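Long-range contacts in putative cytochrome P450 120 (Synechocystis sp., PDB 2VE3), which binds heme and retinoic acid and probably acts as a monooxygenase that inserts oxygen from dioxygen into its substrate: residues L11-G16 / G333-K338; G16-P21 / I46-L51; P122-I127 / A156-G161; T260-S265 / L399-F404; D354-P359 / G371-N376. All coordinates share one frame; numbering follows the deposited sequence.

Contact 1: L11-G16 / G333-K338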
# COMPACT_ATOMS: atom_id res chain seq x y z
N LEU A 11 34.45 6.98 -10.37
CA LEU A 11 33.98 6.61 -9.03
C LEU A 11 33.63 5.11 -8.93
O LEU A 11 33.24 4.50 -9.93
CB LEU A 11 32.77 7.47 -8.65
CG LEU A 11 32.97 8.99 -8.51
CD1 LEU A 11 31.64 9.68 -8.52
CD2 LEU A 11 33.74 9.36 -7.25
N PRO A 12 33.76 4.51 -7.73
CA PRO A 12 33.44 3.08 -7.63
C PRO A 12 31.92 2.81 -7.60
O PRO A 12 31.15 3.72 -7.30
CB PRO A 12 34.03 2.70 -6.28
CG PRO A 12 33.88 3.96 -5.46
CD PRO A 12 34.16 5.07 -6.43
N ILE A 13 31.52 1.58 -7.91
CA ILE A 13 30.13 1.13 -7.69
C ILE A 13 29.98 0.56 -6.27
O ILE A 13 30.96 0.08 -5.70
CB ILE A 13 29.65 0.09 -8.77
CG1 ILE A 13 30.48 -1.20 -8.73
CG2 ILE A 13 29.63 0.71 -10.18
CD1 ILE A 13 29.98 -2.31 -9.65
N PRO A 14 28.75 0.62 -5.69
CA PRO A 14 28.52 0.18 -4.32
C PRO A 14 28.99 -1.24 -4.02
O PRO A 14 29.10 -2.05 -4.94
CB PRO A 14 27.01 0.28 -4.18
CG PRO A 14 26.64 1.38 -5.10
CD PRO A 14 27.51 1.14 -6.29
N PRO A 15 29.27 -1.55 -2.74
CA PRO A 15 29.60 -2.93 -2.37
C PRO A 15 28.35 -3.80 -2.39
O PRO A 15 27.25 -3.29 -2.21
CB PRO A 15 30.13 -2.80 -0.94
CG PRO A 15 29.48 -1.54 -0.40
CD PRO A 15 29.32 -0.62 -1.58
N GLY A 16 28.51 -5.10 -2.59
CA GLY A 16 27.37 -6.01 -2.66
C GLY A 16 27.59 -7.18 -3.60
O GLY A 16 28.34 -7.06 -4.57
N GLY A 333 29.47 9.48 -3.21
CA GLY A 333 30.72 8.88 -3.63
C GLY A 333 30.66 7.64 -4.50
O GLY A 333 31.71 7.07 -4.84
N PHE A 334 29.46 7.19 -4.86
CA PHE A 334 29.32 6.00 -5.73
C PHE A 334 28.81 6.33 -7.14
O PHE A 334 28.00 7.22 -7.32
CB PHE A 334 28.40 4.96 -5.09
CG PHE A 334 28.97 4.32 -3.86
CD1 PHE A 334 30.05 3.45 -3.94
CD2 PHE A 334 28.41 4.59 -2.61
CE1 PHE A 334 30.56 2.85 -2.80
CE2 PHE A 334 28.92 4.00 -1.47
CZ PHE A 334 29.99 3.13 -1.56
N HIS A 335 29.32 5.59 -8.12
CA HIS A 335 28.78 5.62 -9.48
C HIS A 335 27.46 4.84 -9.49
O HIS A 335 27.44 3.67 -9.10
CB HIS A 335 29.81 5.02 -10.44
CG HIS A 335 29.37 4.99 -11.87
ND1 HIS A 335 29.72 3.97 -12.73
CD2 HIS A 335 28.61 5.85 -12.60
CE1 HIS A 335 29.20 4.20 -13.92
NE2 HIS A 335 28.52 5.33 -13.87
N PHE A 336 26.37 5.51 -9.86
CA PHE A 336 25.07 4.87 -10.10
C PHE A 336 24.94 4.74 -11.62
O PHE A 336 24.55 5.70 -12.29
CB PHE A 336 23.92 5.71 -9.51
CG PHE A 336 23.71 5.55 -8.02
CD1 PHE A 336 22.46 5.19 -7.51
CD2 PHE A 336 24.75 5.78 -7.11
CE1 PHE A 336 22.25 5.05 -6.13
CE2 PHE A 336 24.55 5.63 -5.74
CZ PHE A 336 23.30 5.28 -5.25
N PRO A 337 25.30 3.57 -12.17
CA PRO A 337 25.41 3.41 -13.63
C PRO A 337 24.08 3.41 -14.40
O PRO A 337 23.10 2.82 -13.96
CB PRO A 337 26.11 2.06 -13.78
CG PRO A 337 26.66 1.73 -12.38
CD PRO A 337 25.68 2.35 -11.46
N LYS A 338 24.08 4.10 -15.54
CA LYS A 338 22.93 4.12 -16.45
C LYS A 338 22.37 2.71 -16.72
O LYS A 338 23.13 1.78 -17.02
CB LYS A 338 23.32 4.83 -17.75
CG LYS A 338 22.31 4.68 -18.87
CD LYS A 338 22.51 5.72 -19.94
CE LYS A 338 21.51 5.54 -21.06
NZ LYS A 338 21.72 4.24 -21.77
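H335 N donates to P12 O across 2.7 Å, a short and nearly straight bond (165° at the hydrogen) that pins the proline-rich entry strip of the chain to the small hairpin formed by strands 329-331 and 334-336. The donor is tilted about 31° from the carbonyl plane. The same oxygen meets F334 CA at 3.3 Å in a CA-H...O contact and lies at the edge of the F334 ring, close to its plane. On one face of that ring sits P14, its CA 4.0 Å from the centroid in a CH-pi contact, while P14 CG leans on the ring root. P15 takes the far end, its CD 3.8 Å from F334 CZ, the two side chains crossing at about a right angle. Just past the strand, I13 CG2 packs on P337 CG at 3.8 Å. L11 O rests 3.5 Å from H335 CB.

In the next shell, the H335 imidazole leads away from residues 11-16, and its NE2 is bonded to D328 OD1. I46, just before strand 47-51, touches both P14 and F334, and P14 also reaches I57 of strand 54-59. As a worked case of proline-rich packing, the chemistry is telling: P12, P14 and P15 have no N-H to give, and the strip holds the hairpin through one accepted backbone bond and apolar contacts, most of them round F334, with I13 on P337 besides.

Contact 2: G16-P21 / I46-L51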
# COMPACT_ATOMS: atom_id res chain seq x y z
N GLY A 16 28.51 -5.10 -2.59
CA GLY A 16 27.37 -6.01 -2.66
C GLY A 16 27.59 -7.18 -3.60
O GLY A 16 28.34 -7.06 -4.57
N ASP A 17 26.94 -8.30 -3.30
CA ASP A 17 27.02 -9.53 -4.11
C ASP A 17 25.93 -9.63 -5.19
O ASP A 17 24.74 -9.46 -4.90
CB ASP A 17 26.93 -10.76 -3.21
CG ASP A 17 28.05 -10.83 -2.19
OD1 ASP A 17 29.16 -10.33 -2.49
OD2 ASP A 17 27.81 -11.39 -1.10
N PHE A 18 26.35 -9.89 -6.42
CA PHE A 18 25.43 -10.05 -7.55
C PHE A 18 24.87 -11.46 -7.64
O PHE A 18 23.79 -11.65 -8.20
CB PHE A 18 26.12 -9.69 -8.87
CG PHE A 18 26.09 -8.22 -9.21
CD1 PHE A 18 25.14 -7.38 -8.66
CD2 PHE A 18 27.00 -7.69 -10.10
CE1 PHE A 18 25.11 -6.03 -8.98
CE2 PHE A 18 26.97 -6.34 -10.43
CZ PHE A 18 26.02 -5.52 -9.87
N GLY A 19 25.60 -12.43 -7.08
CA GLY A 19 25.19 -13.84 -7.10
C GLY A 19 25.25 -14.48 -8.49
O GLY A 19 26.03 -14.05 -9.34
N LEU A 20 24.41 -15.49 -8.70
CA LEU A 20 24.33 -16.19 -10.00
C LEU A 20 23.88 -15.25 -11.11
O LEU A 20 23.19 -14.27 -10.83
CB LEU A 20 23.35 -17.37 -9.91
CG LEU A 20 23.73 -18.51 -8.97
CD1 LEU A 20 22.51 -19.28 -8.45
CD2 LEU A 20 24.74 -19.42 -9.64
N PRO A 21 24.24 -15.57 -12.37
CA PRO A 21 23.69 -14.80 -13.49
C PRO A 21 22.16 -14.90 -13.51
O PRO A 21 21.61 -15.96 -13.18
CB PRO A 21 24.30 -15.48 -14.73
CG PRO A 21 25.51 -16.16 -14.23
CD PRO A 21 25.16 -16.62 -12.85
N ILE A 46 24.64 2.00 1.47
CA ILE A 46 24.36 1.89 0.03
C ILE A 46 24.93 0.57 -0.49
O ILE A 46 26.15 0.32 -0.42
CB ILE A 46 24.92 3.10 -0.75
CG1 ILE A 46 24.35 4.41 -0.18
CG2 ILE A 46 24.58 2.99 -2.24
CD1 ILE A 46 25.08 5.64 -0.63
N PHE A 47 24.05 -0.31 -0.96
CA PHE A 47 24.50 -1.61 -1.44
C PHE A 47 23.92 -2.01 -2.80
O PHE A 47 22.89 -1.47 -3.22
CB PHE A 47 24.32 -2.71 -0.36
CG PHE A 47 22.89 -3.17 -0.14
CD1 PHE A 47 22.30 -4.12 -0.99
CD2 PHE A 47 22.14 -2.69 0.95
CE1 PHE A 47 20.99 -4.55 -0.79
CE2 PHE A 47 20.82 -3.13 1.16
CZ PHE A 47 20.24 -4.06 0.30
N LYS A 48 24.62 -2.92 -3.49
CA LYS A 48 24.13 -3.47 -4.75
C LYS A 48 23.79 -4.97 -4.66
O LYS A 48 24.34 -5.73 -3.85
CB LYS A 48 25.12 -3.19 -5.90
CG LYS A 48 26.35 -4.09 -5.89
CD LYS A 48 27.31 -3.72 -7.00
CE LYS A 48 28.65 -4.40 -6.79
NZ LYS A 48 28.51 -5.85 -7.04
N THR A 49 22.86 -5.37 -5.51
CA THR A 49 22.47 -6.76 -5.62
C THR A 49 22.01 -6.99 -7.05
O THR A 49 22.13 -6.11 -7.90
CB THR A 49 21.36 -7.10 -4.58
OG1 THR A 49 20.98 -8.48 -4.70
CG2 THR A 49 20.14 -6.22 -4.76
N ARG A 50 21.49 -8.18 -7.32
CA ARG A 50 20.88 -8.47 -8.61
C ARG A 50 19.55 -9.14 -8.36
O ARG A 50 19.44 -10.09 -7.59
CB ARG A 50 21.81 -9.32 -9.46
CG ARG A 50 21.17 -9.93 -10.72
CD ARG A 50 22.20 -10.76 -11.45
NE ARG A 50 23.23 -9.92 -12.06
CZ ARG A 50 24.51 -10.25 -12.18
NH1 ARG A 50 24.95 -11.41 -11.71
NH2 ARG A 50 25.36 -9.41 -12.75
N LEU A 51 18.51 -8.60 -8.98
CA LEU A 51 17.16 -9.11 -8.78
C LEU A 51 16.45 -9.18 -10.12
O LEU A 51 16.49 -8.23 -10.88
CB LEU A 51 16.38 -8.24 -7.78
CG LEU A 51 16.99 -7.94 -6.40
CD1 LEU A 51 16.17 -6.85 -5.70
CD2 LEU A 51 17.08 -9.17 -5.53
O HOH W 1 24.20 -7.57 -2.06
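G16 and K48 open a side-by-side run in which residues 16-21 follow the outermost strand 47-51 of the mixed beta-sheet of the P450 fold, the two directions only 18° apart. No regular ladder forms; side chains do much of the joining. G16 O accepts from K48 NZ at 2.8 Å, the donor standing above the carbonyl plane, and G16 CA lies 3.3 Å from K48 O, close enough that any side chain here would collide with that oxygen. At D17 the backbone takes over, with its O facing T49 CA at 3.6 Å.

F18 is the centrepiece, held between two cations. K48 NZ stands 3.6 Å from the ring centroid, almost on the normal, in a cation-pi contact; a bend at chi4 (71°) turns the ammonium there. Against the opposite face the R50 guanidinium stacks, centres 4.6 Å apart and planes 29° from parallel, while T49 O approaches the ring edge. An alanine at F18 would keep CB beside R50 but would probably strip both cations of their aromatic partner and set the guanidinium freer to turn. N55 helps fix that group by bonding R50 NE, and W340 also meets the F18 ring.

Past G19, L20 O comes to the edge of the guanidinium, where R50 NH1 makes a weak bond of 3.5 Å to it. The run ends with P21 CA 4.0 Å from R50 NH1.

Contact 3: P122-I127 / A156-G161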
# COMPACT_ATOMS: atom_id res chain seq x y z
N PRO A 122 -20.87 6.66 3.75
CA PRO A 122 -22.02 5.84 4.15
C PRO A 122 -21.87 4.34 3.83
O PRO A 122 -22.11 3.51 4.71
CB PRO A 122 -23.18 6.45 3.34
CG PRO A 122 -22.77 7.86 3.12
CD PRO A 122 -21.29 7.82 2.94
N LYS A 123 -21.47 4.00 2.60
CA LYS A 123 -21.28 2.60 2.21
C LYS A 123 -20.09 2.00 2.93
O LYS A 123 -20.12 0.82 3.30
CB LYS A 123 -21.08 2.43 0.69
CG LYS A 123 -22.32 2.57 -0.19
CD LYS A 123 -22.63 4.04 -0.43
CE LYS A 123 -21.35 4.81 -0.76
NZ LYS A 123 -21.31 6.12 -0.07
N MET A 124 -19.04 2.80 3.10
CA MET A 124 -17.83 2.34 3.78
C MET A 124 -18.11 2.03 5.24
O MET A 124 -17.70 0.99 5.73
CB MET A 124 -16.68 3.36 3.69
CG MET A 124 -15.38 2.81 4.29
SD MET A 124 -14.06 4.02 4.44
CE MET A 124 -13.69 4.36 2.72
N ASP A 125 -18.81 2.93 5.92
CA ASP A 125 -19.17 2.75 7.32
C ASP A 125 -20.15 1.58 7.51
O ASP A 125 -20.10 0.88 8.52
CB ASP A 125 -19.75 4.05 7.88
CG ASP A 125 -19.98 3.99 9.39
OD1 ASP A 125 -19.15 3.39 10.11
OD2 ASP A 125 -20.99 4.57 9.85
N GLY A 126 -21.04 1.39 6.54
CA GLY A 126 -21.98 0.28 6.54
C GLY A 126 -21.29 -1.06 6.39
O GLY A 126 -21.66 -2.03 7.06
N ILE A 127 -20.28 -1.13 5.52
CA ILE A 127 -19.48 -2.36 5.37
C ILE A 127 -18.67 -2.60 6.65
O ILE A 127 -18.62 -3.72 7.17
CB ILE A 127 -18.54 -2.33 4.13
CG1 ILE A 127 -19.35 -2.34 2.83
CG2 ILE A 127 -17.57 -3.52 4.14
CD1 ILE A 127 -18.65 -1.68 1.64
N ALA A 156 -14.11 -3.25 -3.63
CA ALA A 156 -15.00 -3.70 -4.71
C ALA A 156 -16.26 -2.84 -4.74
O ALA A 156 -16.68 -2.37 -5.79
CB ALA A 156 -15.33 -5.17 -4.57
N THR A 157 -16.82 -2.61 -3.55
CA THR A 157 -18.04 -1.81 -3.40
C THR A 157 -17.90 -0.37 -3.87
O THR A 157 -18.69 0.09 -4.70
CB THR A 157 -18.55 -1.84 -1.93
OG1 THR A 157 -18.89 -3.18 -1.60
CG2 THR A 157 -19.78 -0.93 -1.73
N LEU A 158 -16.90 0.35 -3.36
CA LEU A 158 -16.77 1.78 -3.64
C LEU A 158 -16.20 2.11 -5.02
O LEU A 158 -16.48 3.19 -5.55
CB LEU A 158 -15.94 2.47 -2.55
CG LEU A 158 -16.56 2.58 -1.15
CD1 LEU A 158 -15.52 3.09 -0.19
CD2 LEU A 158 -17.79 3.51 -1.14
N PHE A 159 -15.43 1.19 -5.60
CA PHE A 159 -14.82 1.42 -6.91
C PHE A 159 -15.65 0.89 -8.08
O PHE A 159 -15.55 1.39 -9.20
CB PHE A 159 -13.39 0.87 -6.99
CG PHE A 159 -12.44 1.45 -5.97
CD1 PHE A 159 -12.65 2.72 -5.43
CD2 PHE A 159 -11.32 0.73 -5.56
CE1 PHE A 159 -11.77 3.25 -4.49
CE2 PHE A 159 -10.44 1.26 -4.63
CZ PHE A 159 -10.66 2.52 -4.09
N MET A 160 -16.46 -0.13 -7.82
CA MET A 160 -17.26 -0.76 -8.86
C MET A 160 -18.78 -0.66 -8.65
O MET A 160 -19.50 -0.30 -9.57
CB MET A 160 -16.83 -2.22 -9.05
CG MET A 160 -15.45 -2.36 -9.72
SD MET A 160 -15.12 -4.05 -10.20
CE MET A 160 -15.05 -4.84 -8.58
N GLY A 161 -19.24 -0.97 -7.44
CA GLY A 161 -20.69 -1.01 -7.13
C GLY A 161 -21.08 -2.17 -6.23
O GLY A 161 -20.34 -3.16 -6.13
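I127 and T157 meet because chi1 of I127 (-67°) sets CG1 anti to the carbonyl carbon and an extended chi2 (153°) carries CD1 outward from its helix. The two side chains reach each other tip to tip. I127 CD1 seats itself on the whole threonine head, 3.6 Å from each of T157 CB, OG1 and CG2; the hydroxyl looks for its polar partner along its own helix, bonding D153 O.

L158 supplies the other half of the contact, with one methyl for each of two neighbours. Its CD1 meets M124 CE at 3.7 Å, the side chains crossing at about a right angle, with chi3 (-67°) bending the methionine methyl round. Its CD2 packs on the aliphatic part of K123, 3.8 Å from CE. The lysine chain is curled, and NZ turns back to bond S119 O, which gives the ammonium a polar partner beside the apolar contact. An alanine in place of L158 would probably open a gap between the helices, leaving M124 CE and K123 CE without their methyl partners.

Other helices complete the setting: M124 also packs on L399 and L403, L158 reaches F396, and the adjoining F159 touches the heme. Helix 121-137 against helix 143-159 fits the pairing of the D-helix and E-helix which, with the I-helix and L-helix, make up the four-helix core of the cytochrome P450 fold.

Contact 4: T260-S265 / L399-F404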
# COMPACT_ATOMS: atom_id res chain seq x y z
N THR A 260 -5.25 -3.80 3.93
CA THR A 260 -5.12 -5.01 4.75
C THR A 260 -3.93 -4.92 5.72
O THR A 260 -4.07 -5.17 6.90
CB THR A 260 -4.98 -6.24 3.87
OG1 THR A 260 -6.25 -6.52 3.25
CG2 THR A 260 -4.56 -7.42 4.71
N SER A 261 -2.76 -4.57 5.20
CA SER A 261 -1.57 -4.35 6.01
C SER A 261 -1.73 -3.21 7.05
O SER A 261 -1.51 -3.42 8.25
CB SER A 261 -0.35 -4.14 5.11
OG SER A 261 0.83 -4.02 5.88
N ALA A 262 -2.16 -2.02 6.60
CA ALA A 262 -2.28 -0.87 7.51
C ALA A 262 -3.20 -1.18 8.69
O ALA A 262 -2.88 -0.84 9.83
CB ALA A 262 -2.74 0.38 6.76
N LEU A 263 -4.32 -1.86 8.43
CA LEU A 263 -5.32 -2.13 9.48
C LEU A 263 -4.95 -3.29 10.39
O LEU A 263 -5.32 -3.24 11.56
CB LEU A 263 -6.72 -2.37 8.91
CG LEU A 263 -7.34 -1.36 7.94
CD1 LEU A 263 -8.76 -1.83 7.63
CD2 LEU A 263 -7.33 0.09 8.45
N SER A 264 -4.28 -4.33 9.88
CA SER A 264 -3.71 -5.35 10.76
C SER A 264 -2.63 -4.72 11.65
O SER A 264 -2.56 -5.05 12.83
CB SER A 264 -3.13 -6.57 10.03
OG SER A 264 -2.25 -6.20 8.98
N SER A 265 -1.82 -3.84 11.07
CA SER A 265 -0.81 -3.09 11.84
C SER A 265 -1.45 -2.27 12.95
O SER A 265 -0.96 -2.31 14.07
CB SER A 265 0.03 -2.18 10.95
OG SER A 265 0.73 -2.96 9.99
N LEU A 399 -8.81 7.90 4.88
CA LEU A 399 -10.24 7.79 5.16
C LEU A 399 -10.62 6.44 5.78
O LEU A 399 -11.23 6.41 6.85
CB LEU A 399 -11.06 7.99 3.88
CG LEU A 399 -12.58 7.90 4.06
CD1 LEU A 399 -13.09 9.14 4.77
CD2 LEU A 399 -13.27 7.75 2.71
N GLU A 400 -10.24 5.35 5.12
CA GLU A 400 -10.62 4.01 5.59
C GLU A 400 -9.95 3.65 6.92
O GLU A 400 -10.56 3.02 7.76
CB GLU A 400 -10.33 2.94 4.53
CG GLU A 400 -10.97 1.58 4.86
CD GLU A 400 -10.83 0.52 3.78
OE1 GLU A 400 -10.71 0.86 2.57
OE2 GLU A 400 -10.86 -0.67 4.15
N MET A 401 -8.70 4.06 7.09
CA MET A 401 -7.99 3.85 8.35
C MET A 401 -8.67 4.61 9.49
O MET A 401 -8.86 4.08 10.58
CB MET A 401 -6.53 4.30 8.19
CG MET A 401 -5.66 3.36 7.37
SD MET A 401 -3.92 3.85 7.34
CE MET A 401 -3.93 5.10 6.05
N LYS A 402 -9.05 5.86 9.23
CA LYS A 402 -9.65 6.71 10.27
C LYS A 402 -11.03 6.21 10.66
O LYS A 402 -11.30 6.04 11.83
CB LYS A 402 -9.70 8.17 9.83
CG LYS A 402 -9.28 9.13 10.91
CD LYS A 402 -9.72 10.55 10.63
CE LYS A 402 -8.72 11.30 9.77
NZ LYS A 402 -8.69 12.76 10.14
N LEU A 403 -11.89 5.96 9.69
CA LEU A 403 -13.22 5.38 9.97
C LEU A 403 -13.13 4.07 10.75
O LEU A 403 -13.81 3.91 11.75
CB LEU A 403 -14.03 5.19 8.68
CG LEU A 403 -15.51 4.78 8.66
CD1 LEU A 403 -16.37 5.41 9.76
CD2 LEU A 403 -16.09 5.15 7.32
N PHE A 404 -12.28 3.14 10.30
CA PHE A 404 -12.13 1.84 10.96
C PHE A 404 -11.62 1.98 12.39
O PHE A 404 -12.13 1.36 13.31
CB PHE A 404 -11.18 0.93 10.17
CG PHE A 404 -10.93 -0.39 10.84
CD1 PHE A 404 -11.78 -1.47 10.61
CD2 PHE A 404 -9.86 -0.56 11.70
CE1 PHE A 404 -11.55 -2.71 11.22
CE2 PHE A 404 -9.62 -1.79 12.32
CZ PHE A 404 -10.47 -2.86 12.08
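Helix segments 260-265 and 399-404 run in nearly the same direction, 30° apart, with their axes 10.4 Å from each other and L263 facing M401 at a CA separation of 6.6 Å. By position in the chain they belong to the long I-helix and the L-helix of the P450 fold, two members of its buried four-helix core.

L263 bridges much of the gap, the two methyls dividing their main contacts between M401 and F404. CD2 lies 3.8 Å from both M401 CA and M401 CG, pressing on the root of the methionine side chain, which it crosses obliquely. CD1 instead stands over one face of the F404 ring, 4.1 Å from CG and therefore nearer the rim than the centre; the ring gets there because F404 CG is anti to the backbone N (chi1 177°). E400, whose carboxylate end comes within 4.2 Å of L263 CD1 through OE2, borders the same methyl. M150 of helix 143-159 also touches L263, bringing in a third helix of the core.

The interface is largely apolar and buried, and it abuts the cofactor: M401 touches the heme, its side chain about 9 Å from that of C391, the probable axial ligand of the iron. M401 thus links the helix packing to the heme, and on the I-helix side its sulphur is met by a methyl, A262 CB lying 3.7 Å from M401 SD.

Contact 5: D354-P359 / G371-N376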
# COMPACT_ATOMS: atom_id res chain seq x y z
N ASP A 354 18.46 8.10 13.65
CA ASP A 354 18.64 9.56 13.59
C ASP A 354 17.33 10.25 13.28
O ASP A 354 16.99 11.29 13.87
CB ASP A 354 19.66 9.94 12.51
CG ASP A 354 21.04 9.37 12.77
OD1 ASP A 354 21.38 9.10 13.94
OD2 ASP A 354 21.80 9.20 11.80
N LEU A 355 16.59 9.69 12.33
CA LEU A 355 15.23 10.12 12.01
C LEU A 355 14.22 9.76 13.10
O LEU A 355 13.35 10.56 13.45
CB LEU A 355 14.82 9.47 10.68
CG LEU A 355 14.67 10.29 9.40
CD1 LEU A 355 15.51 11.58 9.40
CD2 LEU A 355 14.93 9.43 8.15
N TYR A 356 14.34 8.56 13.64
CA TYR A 356 13.38 8.03 14.62
C TYR A 356 14.09 7.47 15.85
O TYR A 356 14.38 6.28 15.91
CB TYR A 356 12.46 6.98 13.96
CG TYR A 356 11.73 7.55 12.77
CD1 TYR A 356 10.69 8.47 12.95
CD2 TYR A 356 12.11 7.22 11.47
CE1 TYR A 356 10.03 9.02 11.87
CE2 TYR A 356 11.45 7.77 10.37
CZ TYR A 356 10.41 8.66 10.58
OH TYR A 356 9.76 9.19 9.52
N PRO A 357 14.39 8.34 16.83
CA PRO A 357 15.05 7.90 18.07
C PRO A 357 14.29 6.76 18.75
O PRO A 357 13.09 6.88 18.98
CB PRO A 357 15.02 9.17 18.93
CG PRO A 357 15.02 10.29 17.95
CD PRO A 357 14.15 9.80 16.82
N ASP A 358 15.00 5.66 19.04
CA ASP A 358 14.40 4.38 19.45
C ASP A 358 13.41 3.93 18.38
O ASP A 358 12.20 3.92 18.63
CB ASP A 358 13.68 4.47 20.80
CG ASP A 358 14.63 4.65 21.96
OD1 ASP A 358 15.79 4.15 21.88
OD2 ASP A 358 14.21 5.28 22.97
N PRO A 359 13.92 3.55 17.20
CA PRO A 359 13.10 3.32 16.00
C PRO A 359 12.07 2.21 16.18
O PRO A 359 11.05 2.19 15.50
CB PRO A 359 14.13 2.91 14.95
CG PRO A 359 15.30 2.37 15.76
CD PRO A 359 15.35 3.29 16.92
N GLY A 371 7.14 17.78 17.93
CA GLY A 371 7.81 16.50 18.12
C GLY A 371 8.93 16.25 17.13
O GLY A 371 9.06 16.96 16.13
N SER A 372 9.72 15.22 17.42
CA SER A 372 10.94 14.90 16.67
C SER A 372 10.75 14.79 15.15
O SER A 372 11.64 15.18 14.38
CB SER A 372 11.58 13.62 17.24
OG SER A 372 10.61 12.61 17.44
N ALA A 373 9.60 14.28 14.73
CA ALA A 373 9.33 14.01 13.32
C ALA A 373 8.88 15.23 12.51
O ALA A 373 8.90 15.20 11.28
CB ALA A 373 8.30 12.88 13.19
N THR A 374 8.51 16.30 13.21
CA THR A 374 7.99 17.53 12.59
C THR A 374 9.09 18.43 12.01
O THR A 374 8.90 19.06 10.97
CB THR A 374 7.18 18.36 13.58
OG1 THR A 374 8.04 18.73 14.67
CG2 THR A 374 5.98 17.57 14.11
N HIS A 375 10.22 18.53 12.70
CA HIS A 375 11.34 19.26 12.12
C HIS A 375 12.48 18.35 11.66
O HIS A 375 13.64 18.75 11.67
CB HIS A 375 11.82 20.45 12.99
CG HIS A 375 11.62 20.27 14.46
ND1 HIS A 375 10.71 21.02 15.18
CD2 HIS A 375 12.24 19.46 15.36
CE1 HIS A 375 10.76 20.66 16.45
NE2 HIS A 375 11.67 19.71 16.59
N ASN A 376 12.14 17.13 11.24
CA ASN A 376 13.06 16.23 10.53
C ASN A 376 13.33 16.81 9.13
O ASN A 376 12.56 17.67 8.66
CB ASN A 376 12.48 14.80 10.42
CG ASN A 376 13.07 13.82 11.44
OD1 ASN A 376 14.17 14.01 11.96
ND2 ASN A 376 12.34 12.73 11.71
O HOH W 2 10.92 10.73 15.48
O HOH W 3 9.57 12.08 10.13
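L355 O is gripped twice: by N376 ND2 at 3.0 Å and by a water that donates to it at 3.2 Å. The amide bond is almost straight, 173° at the hydrogen, and the oxygen lies practically in the plane of the N376 amide, which favours a firm interaction. The donor comes in at a bent C=O...N angle of 123°, tilted somewhat from the carbonyl plane. The water passes the link on to S372 OG, 2.7 Å away, giving a second, water-mediated bridge between the segments.

N376 ND2 also donates to another water at 3.3 Å, so that one of its hydrogens goes to L355 O and the other to solvent. This second water gives a hydrogen bond to Y356 OH at 3.0 Å and a weak one to A373 O. The tyrosine hydroxyl is tied in addition to A380 O. L355 CD1 rests in van der Waals contact with N376 OD1 at 3.8 Å. Apolar contact is thin, with Y356 CE1 facing A373 CB at 4.4 Å.

Both segments belong to the irregular stretch between helix 346-349 and helix 394-411. R366 connects them from outside, bonding P357 O and D358 O and pairing through its backbone with A373; its place in a P-E-R-F sequence is consistent with the PERF motif of P450s. P359 O is bonded by R313 at the end of helix 302-314, which ties this loop region to the helical body.

Contacts 1 and 2 form one continuous edge of the molecule: they share G16, their centres are 12 Å apart, and P15 O probably accepts a hydrogen bond from K48 N at 3.0 Å. Contacts 3 and 4 are likewise joined, helix 121-137 touching helix 394-411 with M124 CE 3.4 Å from L399 CD2, so that four helices are tied together. The two pairs are far apart, contacts 1 and 3 about 48 Å between centres. Contact 5 stands alone, its nearest atoms about 13 Å from both contact 2 and contact 4. The heme and retinoic acid lie between: M401 of contact 4 is about 4 Å from the heme, and the T49 side chain of contact 2 about 9 Å from retinoic acid.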